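Local coordinates for protein proline dehydrogenase (Bradyrhizobium japonicum USDA 110, PDB 3HAZ) that probably oxidises proline to glutamate in two steps, pairing an FAD-dependent proline dehydrogenase with an NAD-dependent aldehyde dehydrogenase in one chain, at residues Glu248-Ala253 with Ala830-Pro835; Leu330-Asp335 with Arg387-Pro392; Lys627-Glu632 with Leu645-Arg650; Leu918-Arg923 with Gly938-Asn943. All coordinates share one frame; numbering follows the deposited sequence.

Contact 1 joins the two catalytic regions of the chain: the turn leading into helix 252-272 of the proline dehydrogenase region meets the loop between helices 804-819 and 839-855 of the aldehyde dehydrogenase region. Contacts 2 and 3 are nested in the long chain excursion that it closes, and contact 4 follows in series. Contact 2 lies in the FAD-binding barrel; contacts 3 and 4 belong to the aldehyde dehydrogenase region. The centres of contacts 2 and 3 are 69 Å apart, on opposite sides of the chain's centre, whereas those of contacts 1 and 4 are 27 Å apart. Contacts 3 and 4 both touch the second subunit, and strand 939-942 of contact 4 pairs with one of its strands.

Contact 1: Glu248-Ala253 with Ala830-Pro835; sequences EAISRA and ATHVGP
Glu-248 and His-832 meet tip to tip between the proline dehydrogenase and aldehyde dehydrogenase regions, forming the tight part of this surface contact. His-832 NE2 donates to Glu-248 OE2 at 2.8 Å, with an angle of 150° at the hydrogen. OE2 receives it on the syn lone pair and lies in the plane of the imidazole, although the carboxylate itself is turned 38° from the ring. The anti lone pair of the same oxygen takes a second bond, 2.7 Å from Ser-251 OG, so two donors within the contact, the imidazole and the serine, grip OE2. Glu-248 CG sits in the crowded position between backbone N and carbonyl carbon (chi1 68°), and the extended chain beyond it carries the carboxylate to the ring.

The remainder is looser. The Ile-250 side chain crosses that of His-832 obliquely, its CD1 4.0 Å from His-832 NE2, and Ile-250 O receives a CA-H...O contact from Ala-830 CA at 3.4 Å. A water fills in between, donating both to Ser-251 OG and to Ala-830 O. An alanine in place of Glu-248 would probably lose the link to the imidazole and leave Ser-251 OG without its acceptor.

His-832 ND1 bonds to Lys-822 N and Glu-248 OE1 forms a salt bridge with Arg-246. With NE2 as donor and ND1 facing a backbone amide, the histidine is plausibly neutral, while the serine, the imidazole and Arg-246 would favour an ionised glutamate.

Contact 2: Leu330-Asp335 with Arg387-Pro392; sequences LARAHD and RPRIFP
Arg-389 carries the contact, reaching across to the end of helix 320-333. Its NH1 donates to Asp-335 OD1 at 3.1 Å and 161°, a salt bridge that uses the anti lone pair of the acid. OD1 lies at the edge of the guanidinium, near its plane, while the carboxylate is turned 56° from it. Behind the charged tip, Arg-389 CD packs 3.8 Å from Ala-331 CB, and Arg-332 CG stands 4.0 Å from Arg-389 NE. Arg-332 CA lies over one face of the guanidinium, offset toward its rim. Deeper in, Ile-390 CD1 meets Ala-331 CB at 4.1 Å.

Torsions and backbone set these groups in place. Arg-389 CG is anti to the backbone N, and a bend at chi3 turns the head toward the acid. Asp-335, with phi at 46°, is the C-prime residue of a Schellman motif in which its own N bonds to Arg-332 O and Arg-336 N to Ala-331 O. Further out, strand 338-343 lies beside strand 390-395 in the parallel TIM-type barrel, and Leu-338 touches both Ala-331 and Ile-390. An alanine at Arg-389 would probably forfeit the salt bridge and weaken the packing on Ala-331.

Arg-389 NH1 also bonds to Arg-336 O, and Arg-332 is paired with Asp-328. A cation held at the carboxyl end of a helix, where carbonyls gather, is likely to be favoured electrostatically.

Contact 3: Lys627-Glu632 with Leu645-Arg650; sequences KLFGSE and LTMRGR
Met-647 N is the best-held polar atom between the segments, gripped by one bond: it donates to a water at 2.9 Å. That water reaches Leu-628 O through a weak bond of 3.4 Å, and no direct hydrogen bond crosses the contact. The motif is the end of helix 604-629 leading into a beta hairpin, whose strands 633-634 and 641-656 run antiparallel in the aldehyde dehydrogenase region. The close return of the chain is measured by the CA atoms of Glu-632 and Thr-646, 4.8 Å apart.

Met-647 supplies most of the apolar contact, its side chain pointing toward the helix. CG is anti to the carbonyl carbon (chi1 -47°), and bends at chi2 and chi3 fold the thioether round. Its CB comes against the edge of the Phe-629 ring, 3.7 Å from CD2 and near the ring plane. Its CE reaches 4.0 Å from Leu-628 CD2, the two side chains crossing at about a right angle. Leu-628 CG in turn lies over one face of the same phenyl ring, offset toward the rim, so edge and face are contacted by different residues.

Outside the segments, Thr-646 OG1 bonds to Gln-981 O of the neighbouring strand 978-986. Arg-648, on the same strand as Met-647, bonds through its guanidinium to Ile-932 O and Asp-933 O of the second subunit.

Glu-632 and Thr-646 lie side by side, pointing the same way. The methyl Thr-646 CG2, anti to its carbonyl carbon, presses to within 3.4 Å of Glu-632 CB.

Contact 4: Leu918-Arg923 with Gly938-Asn943; sequences LGVHSR and GNIYVN
Backbone hydrogen bonds join the two strands in parallel register, with Leu-918 opposite Ile-940 and Val-920 opposite Val-942. Leu-918 N donates to Asn-939 O and Val-920 N to Tyr-941 O, while Tyr-941 N donates to Leu-918 O at 2.8 Å, nearly straight at 171°. Asn-943 N closes the series on Val-920 O.

Three CA-H...O contacts lie between these bonds, among them Gly-919 CA to Tyr-941 O at 3.3 Å.

The strands belong to a beta-alpha-beta unit, their axes 21° apart, with helix 925-934 as the connection. On the face bearing Leu-918, Val-920, Ile-940 and Val-942, apolar contacts are loose: Val-920 CG2 is 4.4 Å from Ile-940 CG2. Ile-928 and Ile-931 of the helix pack on this face. Strand 939-942 also pairs in parallel with a strand of the second subunit, continuing the sheet across the interface.

Side-chain polar bonds come from the amide of Asn-943. Its OD1 accepts from Ser-922 N at 2.9 Å on an in-plane lone pair. Its ND2 donates to Ser-922 O at 3.0 Å from above the carbonyl plane.

One CH-pi contact completes the strand end: Asn-943 CA lies over the His-921 ring, 3.8 Å from its centroid and 13° off the normal.

Contact 1: Glu248-Ala253 with Ala830-Pro835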
# COMPACT_ATOMS: atom_id res chain seq x y z
N GLU A 248 36.93 -5.12 -37.69
CA GLU A 248 36.25 -4.04 -36.99
C GLU A 248 36.18 -2.81 -37.89
O GLU A 248 37.07 -2.58 -38.73
CB GLU A 248 37.02 -3.68 -35.71
CG GLU A 248 38.39 -3.04 -36.01
CD GLU A 248 39.30 -2.97 -34.79
OE1 GLU A 248 38.82 -3.16 -33.66
OE2 GLU A 248 40.51 -2.71 -34.97
N ALA A 249 35.15 -2.00 -37.70
CA ALA A 249 34.94 -0.79 -38.50
C ALA A 249 36.16 0.13 -38.60
O ALA A 249 36.49 0.60 -39.69
CB ALA A 249 33.74 -0.02 -37.97
N ILE A 250 36.83 0.40 -37.48
CA ILE A 250 37.94 1.36 -37.51
C ILE A 250 39.14 0.83 -38.29
O ILE A 250 40.00 1.60 -38.71
CB ILE A 250 38.37 1.83 -36.10
CG1 ILE A 250 38.94 0.67 -35.28
CG2 ILE A 250 37.22 2.54 -35.39
CD1 ILE A 250 39.57 1.10 -33.98
N SER A 251 39.21 -0.48 -38.48
CA SER A 251 40.27 -1.06 -39.29
C SER A 251 39.78 -1.42 -40.69
O SER A 251 40.38 -2.25 -41.37
CB SER A 251 40.87 -2.29 -38.59
OG SER A 251 41.49 -1.93 -37.37
N ARG A 252 38.69 -0.79 -41.12
CA ARG A 252 38.10 -1.12 -42.42
C ARG A 252 39.10 -1.07 -43.58
O ARG A 252 39.08 -1.94 -44.46
CB ARG A 252 36.90 -0.21 -42.72
CG ARG A 252 36.46 -0.25 -44.18
CD ARG A 252 35.22 0.60 -44.43
NE ARG A 252 33.98 -0.12 -44.12
CZ ARG A 252 33.32 -0.03 -42.97
NH1 ARG A 252 33.77 0.74 -42.00
NH2 ARG A 252 32.20 -0.73 -42.78
N ALA A 253 39.99 -0.08 -43.58
CA ALA A 253 40.94 0.06 -44.68
C ALA A 253 41.79 -1.19 -44.87
O ALA A 253 41.88 -1.72 -45.97
CB ALA A 253 41.81 1.30 -44.52
N ALA A 830 42.16 4.60 -37.37
CA ALA A 830 42.66 3.22 -37.35
C ALA A 830 43.64 2.98 -36.20
O ALA A 830 44.03 1.84 -35.95
CB ALA A 830 43.30 2.88 -38.68
N THR A 831 44.05 4.04 -35.52
CA THR A 831 45.05 3.93 -34.46
C THR A 831 44.49 3.30 -33.20
O THR A 831 43.39 3.63 -32.76
CB THR A 831 45.64 5.31 -34.11
OG1 THR A 831 46.31 5.84 -35.26
CG2 THR A 831 46.64 5.19 -32.96
N HIS A 832 45.26 2.38 -32.63
CA HIS A 832 44.87 1.70 -31.40
C HIS A 832 45.66 2.26 -30.23
O HIS A 832 45.15 2.36 -29.12
CB HIS A 832 45.14 0.19 -31.51
CG HIS A 832 44.24 -0.53 -32.47
ND1 HIS A 832 44.71 -1.19 -33.58
CD2 HIS A 832 42.89 -0.68 -32.48
CE1 HIS A 832 43.70 -1.72 -34.24
NE2 HIS A 832 42.58 -1.43 -33.60
N VAL A 833 46.91 2.61 -30.50
CA VAL A 833 47.80 3.09 -29.46
C VAL A 833 48.45 4.40 -29.88
O VAL A 833 49.23 4.43 -30.84
CB VAL A 833 48.91 2.07 -29.16
CG1 VAL A 833 49.84 2.62 -28.08
CG2 VAL A 833 48.31 0.73 -28.74
N GLY A 834 48.12 5.47 -29.18
CA GLY A 834 48.68 6.77 -29.47
C GLY A 834 50.00 6.98 -28.74
O GLY A 834 50.52 6.04 -28.12
N PRO A 835 50.54 8.20 -28.80
CA PRO A 835 51.85 8.47 -28.19
C PRO A 835 51.73 8.58 -26.68
O PRO A 835 50.64 8.84 -26.17
CB PRO A 835 52.24 9.82 -28.78
CG PRO A 835 50.96 10.48 -29.14
CD PRO A 835 49.95 9.40 -29.42
O HOH W 1 43.87 -0.64 -37.29

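Contact 2: Leu330-Asp335 with Arg387-Pro392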
# COMPACT_ATOMS: atom_id res chain seq x y z
N LEU A 330 22.74 -6.76 -55.08
CA LEU A 330 24.07 -7.31 -55.29
C LEU A 330 23.98 -8.45 -56.30
O LEU A 330 24.76 -8.53 -57.25
CB LEU A 330 24.60 -7.83 -53.96
CG LEU A 330 26.07 -7.64 -53.58
CD1 LEU A 330 26.57 -6.27 -53.99
CD2 LEU A 330 26.24 -7.86 -52.08
N ALA A 331 23.00 -9.33 -56.09
CA ALA A 331 22.82 -10.49 -56.96
C ALA A 331 22.49 -10.07 -58.39
O ALA A 331 23.06 -10.60 -59.35
CB ALA A 331 21.75 -11.41 -56.40
N ARG A 332 21.58 -9.11 -58.54
CA ARG A 332 21.19 -8.66 -59.87
C ARG A 332 22.34 -7.94 -60.56
O ARG A 332 22.57 -8.12 -61.75
CB ARG A 332 19.96 -7.74 -59.81
CG ARG A 332 18.74 -8.35 -59.14
CD ARG A 332 17.50 -7.49 -59.36
NE ARG A 332 17.81 -6.06 -59.43
CZ ARG A 332 17.73 -5.22 -58.41
NH1 ARG A 332 18.04 -3.94 -58.59
NH2 ARG A 332 17.33 -5.64 -57.22
N ALA A 333 23.06 -7.12 -59.80
CA ALA A 333 24.14 -6.31 -60.37
C ALA A 333 25.27 -7.15 -60.93
O ALA A 333 25.91 -6.79 -61.92
CB ALA A 333 24.66 -5.33 -59.32
N HIS A 334 25.54 -8.28 -60.28
CA HIS A 334 26.61 -9.16 -60.76
C HIS A 334 26.04 -10.37 -61.50
O HIS A 334 26.78 -11.28 -61.89
CB HIS A 334 27.52 -9.59 -59.60
CG HIS A 334 28.21 -8.45 -58.91
ND1 HIS A 334 29.18 -7.69 -59.53
CD2 HIS A 334 28.06 -7.94 -57.66
CE1 HIS A 334 29.60 -6.76 -58.69
NE2 HIS A 334 28.94 -6.88 -57.55
N ASP A 335 24.73 -10.35 -61.72
CA ASP A 335 24.00 -11.46 -62.34
C ASP A 335 24.40 -12.81 -61.75
O ASP A 335 24.86 -13.70 -62.47
CB ASP A 335 24.19 -11.45 -63.86
CG ASP A 335 23.25 -12.43 -64.56
OD1 ASP A 335 22.21 -12.78 -63.97
OD2 ASP A 335 23.55 -12.84 -65.70
N ARG A 387 12.86 -15.70 -55.20
CA ARG A 387 13.13 -16.88 -56.02
C ARG A 387 12.82 -16.51 -57.47
O ARG A 387 11.92 -15.71 -57.73
CB ARG A 387 12.25 -18.05 -55.57
CG ARG A 387 12.52 -18.53 -54.15
CD ARG A 387 11.55 -19.63 -53.75
NE ARG A 387 10.18 -19.13 -53.62
CZ ARG A 387 9.11 -19.90 -53.42
NH1 ARG A 387 9.25 -21.22 -53.35
NH2 ARG A 387 7.91 -19.35 -53.31
N PRO A 388 13.55 -17.10 -58.44
CA PRO A 388 14.55 -18.16 -58.29
C PRO A 388 15.99 -17.67 -58.14
O PRO A 388 16.87 -18.49 -57.89
CB PRO A 388 14.45 -18.92 -59.63
CG PRO A 388 13.47 -18.14 -60.49
CD PRO A 388 13.29 -16.80 -59.86
N ARG A 389 16.24 -16.37 -58.33
CA ARG A 389 17.60 -15.87 -58.22
C ARG A 389 18.15 -16.13 -56.82
O ARG A 389 19.29 -16.57 -56.66
CB ARG A 389 17.66 -14.37 -58.54
CG ARG A 389 19.07 -13.80 -58.47
CD ARG A 389 19.13 -12.36 -58.94
NE ARG A 389 18.67 -12.20 -60.32
CZ ARG A 389 19.41 -12.45 -61.40
NH1 ARG A 389 20.66 -12.88 -61.27
NH2 ARG A 389 18.90 -12.27 -62.61
N ILE A 390 17.34 -15.85 -55.81
CA ILE A 390 17.70 -16.12 -54.43
C ILE A 390 17.11 -17.47 -54.00
O ILE A 390 15.91 -17.71 -54.15
CB ILE A 390 17.18 -15.01 -53.47
CG1 ILE A 390 17.70 -13.64 -53.89
CG2 ILE A 390 17.56 -15.32 -52.02
CD1 ILE A 390 19.22 -13.52 -53.88
N PHE A 391 17.96 -18.34 -53.48
CA PHE A 391 17.52 -19.60 -52.89
C PHE A 391 17.55 -19.45 -51.37
O PHE A 391 18.61 -19.49 -50.76
CB PHE A 391 18.43 -20.75 -53.35
CG PHE A 391 18.04 -22.10 -52.80
CD1 PHE A 391 17.17 -22.93 -53.51
CD2 PHE A 391 18.57 -22.55 -51.59
CE1 PHE A 391 16.81 -24.18 -53.01
CE2 PHE A 391 18.22 -23.81 -51.08
CZ PHE A 391 17.34 -24.62 -51.79
N PRO A 392 16.37 -19.26 -50.76
CA PRO A 392 16.29 -19.02 -49.31
C PRO A 392 16.51 -20.29 -48.51
O PRO A 392 16.09 -21.37 -48.93
CB PRO A 392 14.85 -18.52 -49.11
CG PRO A 392 14.31 -18.23 -50.49
CD PRO A 392 15.05 -19.16 -51.41

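Contact 3: Lys627-Glu632 with Leu645-Arg650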
# COMPACT_ATOMS: atom_id res chain seq x y z
N LYS A 627 20.72 14.70 -2.61
CA LYS A 627 20.39 13.76 -1.56
C LYS A 627 21.10 14.14 -0.27
O LYS A 627 20.51 14.10 0.80
CB LYS A 627 20.81 12.34 -1.95
CG LYS A 627 19.87 11.63 -2.93
CD LYS A 627 20.39 10.22 -3.22
CE LYS A 627 19.57 9.51 -4.30
NZ LYS A 627 20.12 8.17 -4.65
N LEU A 628 22.37 14.49 -0.38
CA LEU A 628 23.19 14.75 0.80
C LEU A 628 23.00 16.16 1.37
O LEU A 628 22.91 16.33 2.58
CB LEU A 628 24.67 14.51 0.49
CG LEU A 628 25.60 14.49 1.70
CD1 LEU A 628 25.00 13.67 2.83
CD2 LEU A 628 26.98 13.96 1.32
N PHE A 629 22.97 17.16 0.50
CA PHE A 629 22.98 18.55 0.95
C PHE A 629 21.63 19.24 0.78
O PHE A 629 21.50 20.42 1.10
CB PHE A 629 24.08 19.33 0.23
CG PHE A 629 25.43 18.65 0.24
CD1 PHE A 629 26.02 18.23 -0.94
CD2 PHE A 629 26.09 18.42 1.43
CE1 PHE A 629 27.25 17.59 -0.93
CE2 PHE A 629 27.32 17.79 1.46
CZ PHE A 629 27.90 17.37 0.27
N GLY A 630 20.65 18.51 0.27
CA GLY A 630 19.36 19.09 -0.06
C GLY A 630 18.54 19.51 1.14
O GLY A 630 17.87 20.54 1.12
N SER A 631 18.60 18.71 2.20
CA SER A 631 17.94 19.07 3.44
C SER A 631 18.64 18.42 4.63
O SER A 631 19.39 17.46 4.47
CB SER A 631 16.47 18.63 3.41
OG SER A 631 16.37 17.22 3.26
N GLU A 632 18.38 18.96 5.81
CA GLU A 632 18.97 18.45 7.04
C GLU A 632 18.40 17.08 7.36
O GLU A 632 17.38 16.67 6.80
CB GLU A 632 18.67 19.41 8.19
CG GLU A 632 17.19 19.63 8.45
CD GLU A 632 16.93 20.78 9.41
OE1 GLU A 632 17.76 21.71 9.47
OE2 GLU A 632 15.89 20.74 10.11
N LEU A 645 20.87 17.49 11.84
CA LEU A 645 22.23 17.34 11.31
C LEU A 645 22.32 17.91 9.89
O LEU A 645 21.51 17.57 9.02
CB LEU A 645 22.64 15.86 11.32
CG LEU A 645 24.06 15.49 10.88
CD1 LEU A 645 25.11 16.10 11.81
CD2 LEU A 645 24.22 13.97 10.84
N THR A 646 23.30 18.77 9.67
CA THR A 646 23.51 19.35 8.34
C THR A 646 24.95 19.15 7.90
O THR A 646 25.81 18.79 8.71
CB THR A 646 23.16 20.86 8.31
OG1 THR A 646 23.86 21.53 9.35
CG2 THR A 646 21.67 21.08 8.51
N MET A 647 25.20 19.37 6.62
CA MET A 647 26.54 19.26 6.05
C MET A 647 26.87 20.54 5.31
O MET A 647 26.16 20.93 4.38
CB MET A 647 26.60 18.11 5.05
CG MET A 647 25.97 16.84 5.56
SD MET A 647 27.20 15.84 6.38
CE MET A 647 28.03 15.19 4.93
N ARG A 648 27.95 21.19 5.71
CA ARG A 648 28.29 22.48 5.14
C ARG A 648 29.62 22.38 4.42
O ARG A 648 30.44 21.52 4.73
CB ARG A 648 28.33 23.53 6.25
CG ARG A 648 27.11 23.51 7.15
CD ARG A 648 27.19 24.55 8.27
NE ARG A 648 27.57 25.87 7.78
CZ ARG A 648 27.17 27.02 8.31
NH1 ARG A 648 27.59 28.16 7.78
NH2 ARG A 648 26.36 27.03 9.37
N GLY A 649 29.84 23.26 3.45
CA GLY A 649 31.14 23.32 2.79
C GLY A 649 32.22 23.57 3.83
O GLY A 649 31.94 24.09 4.90
N ARG A 650 33.45 23.20 3.51
CA ARG A 650 34.55 23.33 4.47
C ARG A 650 35.28 24.66 4.34
O ARG A 650 35.74 25.21 5.33
CB ARG A 650 35.55 22.18 4.29
CG ARG A 650 35.08 20.84 4.81
CD ARG A 650 36.14 19.76 4.63
NE ARG A 650 35.81 18.57 5.40
CZ ARG A 650 36.10 18.42 6.69
NH1 ARG A 650 36.74 19.38 7.34
NH2 ARG A 650 35.76 17.31 7.33
O HOH W 2 22.86 18.73 4.95

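Contact 4: Leu918-Arg923 with Gly938-Asn943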
# COMPACT_ATOMS: atom_id res chain seq x y z
N LEU A 918 42.31 -5.16 -9.63
CA LEU A 918 42.69 -6.55 -9.76
C LEU A 918 41.76 -7.25 -10.74
O LEU A 918 40.54 -7.12 -10.64
CB LEU A 918 42.65 -7.26 -8.41
CG LEU A 918 42.81 -8.78 -8.52
CD1 LEU A 918 44.25 -9.15 -8.86
CD2 LEU A 918 42.36 -9.49 -7.27
N GLY A 919 42.33 -7.99 -11.68
CA GLY A 919 41.54 -8.78 -12.61
C GLY A 919 41.55 -10.25 -12.23
O GLY A 919 42.59 -10.77 -11.83
N VAL A 920 40.40 -10.91 -12.34
CA VAL A 920 40.32 -12.35 -12.12
C VAL A 920 39.57 -13.01 -13.27
O VAL A 920 38.42 -12.67 -13.54
CB VAL A 920 39.59 -12.72 -10.81
CG1 VAL A 920 39.59 -14.24 -10.60
CG2 VAL A 920 40.23 -12.03 -9.62
N HIS A 921 40.22 -13.95 -13.94
CA HIS A 921 39.60 -14.71 -15.02
C HIS A 921 39.52 -16.18 -14.63
O HIS A 921 40.54 -16.85 -14.49
CB HIS A 921 40.39 -14.56 -16.32
CG HIS A 921 39.80 -13.56 -17.26
ND1 HIS A 921 40.02 -12.20 -17.14
CD2 HIS A 921 39.00 -13.71 -18.34
CE1 HIS A 921 39.38 -11.57 -18.10
NE2 HIS A 921 38.76 -12.46 -18.85
N SER A 922 38.29 -16.66 -14.45
CA SER A 922 38.06 -18.01 -13.98
C SER A 922 36.60 -18.37 -14.09
O SER A 922 35.73 -17.52 -13.95
CB SER A 922 38.49 -18.15 -12.52
OG SER A 922 38.16 -19.44 -12.02
N ARG A 923 36.35 -19.65 -14.36
CA ARG A 923 35.00 -20.20 -14.38
C ARG A 923 34.58 -20.53 -12.95
O ARG A 923 33.39 -20.62 -12.65
CB ARG A 923 34.98 -21.47 -15.25
CG ARG A 923 33.60 -21.90 -15.74
CD ARG A 923 33.74 -22.90 -16.89
NE ARG A 923 34.12 -24.23 -16.43
CZ ARG A 923 34.81 -25.11 -17.14
NH1 ARG A 923 35.10 -26.29 -16.62
NH2 ARG A 923 35.22 -24.81 -18.37
N GLY A 938 40.87 -2.03 -4.31
CA GLY A 938 39.67 -1.20 -4.42
C GLY A 938 38.67 -1.64 -5.47
O GLY A 938 37.46 -1.57 -5.26
N ASN A 939 39.16 -2.09 -6.62
CA ASN A 939 38.30 -2.47 -7.73
C ASN A 939 38.70 -3.82 -8.28
O ASN A 939 39.83 -4.00 -8.78
CB ASN A 939 38.33 -1.40 -8.84
CG ASN A 939 37.56 -0.14 -8.46
OD1 ASN A 939 38.09 0.74 -7.77
ND2 ASN A 939 36.32 -0.03 -8.93
N ILE A 940 37.80 -4.79 -8.16
CA ILE A 940 38.03 -6.14 -8.65
C ILE A 940 37.12 -6.38 -9.86
O ILE A 940 35.91 -6.15 -9.81
CB ILE A 940 37.77 -7.18 -7.53
CG1 ILE A 940 38.71 -6.90 -6.35
CG2 ILE A 940 37.95 -8.61 -8.04
CD1 ILE A 940 38.53 -7.83 -5.18
N TYR A 941 37.73 -6.80 -10.96
CA TYR A 941 37.00 -7.07 -12.19
C TYR A 941 37.12 -8.55 -12.55
O TYR A 941 38.22 -9.09 -12.67
CB TYR A 941 37.57 -6.23 -13.33
CG TYR A 941 37.33 -4.73 -13.22
CD1 TYR A 941 38.33 -3.88 -12.75
CD2 TYR A 941 36.12 -4.18 -13.60
CE1 TYR A 941 38.12 -2.51 -12.67
CE2 TYR A 941 35.90 -2.81 -13.52
CZ TYR A 941 36.90 -1.98 -13.05
OH TYR A 941 36.66 -0.62 -12.96
N VAL A 942 35.98 -9.20 -12.71
CA VAL A 942 35.94 -10.63 -12.94
C VAL A 942 35.48 -10.97 -14.35
O VAL A 942 34.38 -10.60 -14.76
CB VAL A 942 35.01 -11.32 -11.92
CG1 VAL A 942 34.99 -12.85 -12.14
CG2 VAL A 942 35.46 -10.99 -10.50
N ASN A 943 36.34 -11.65 -15.10
CA ASN A 943 35.99 -12.12 -16.44
C ASN A 943 35.66 -10.98 -17.39
O ASN A 943 34.82 -11.11 -18.27
CB ASN A 943 34.83 -13.13 -16.36
CG ASN A 943 35.25 -14.45 -15.73
OD1 ASN A 943 36.44 -14.78 -15.69
ND2 ASN A 943 34.28 -15.21 -15.22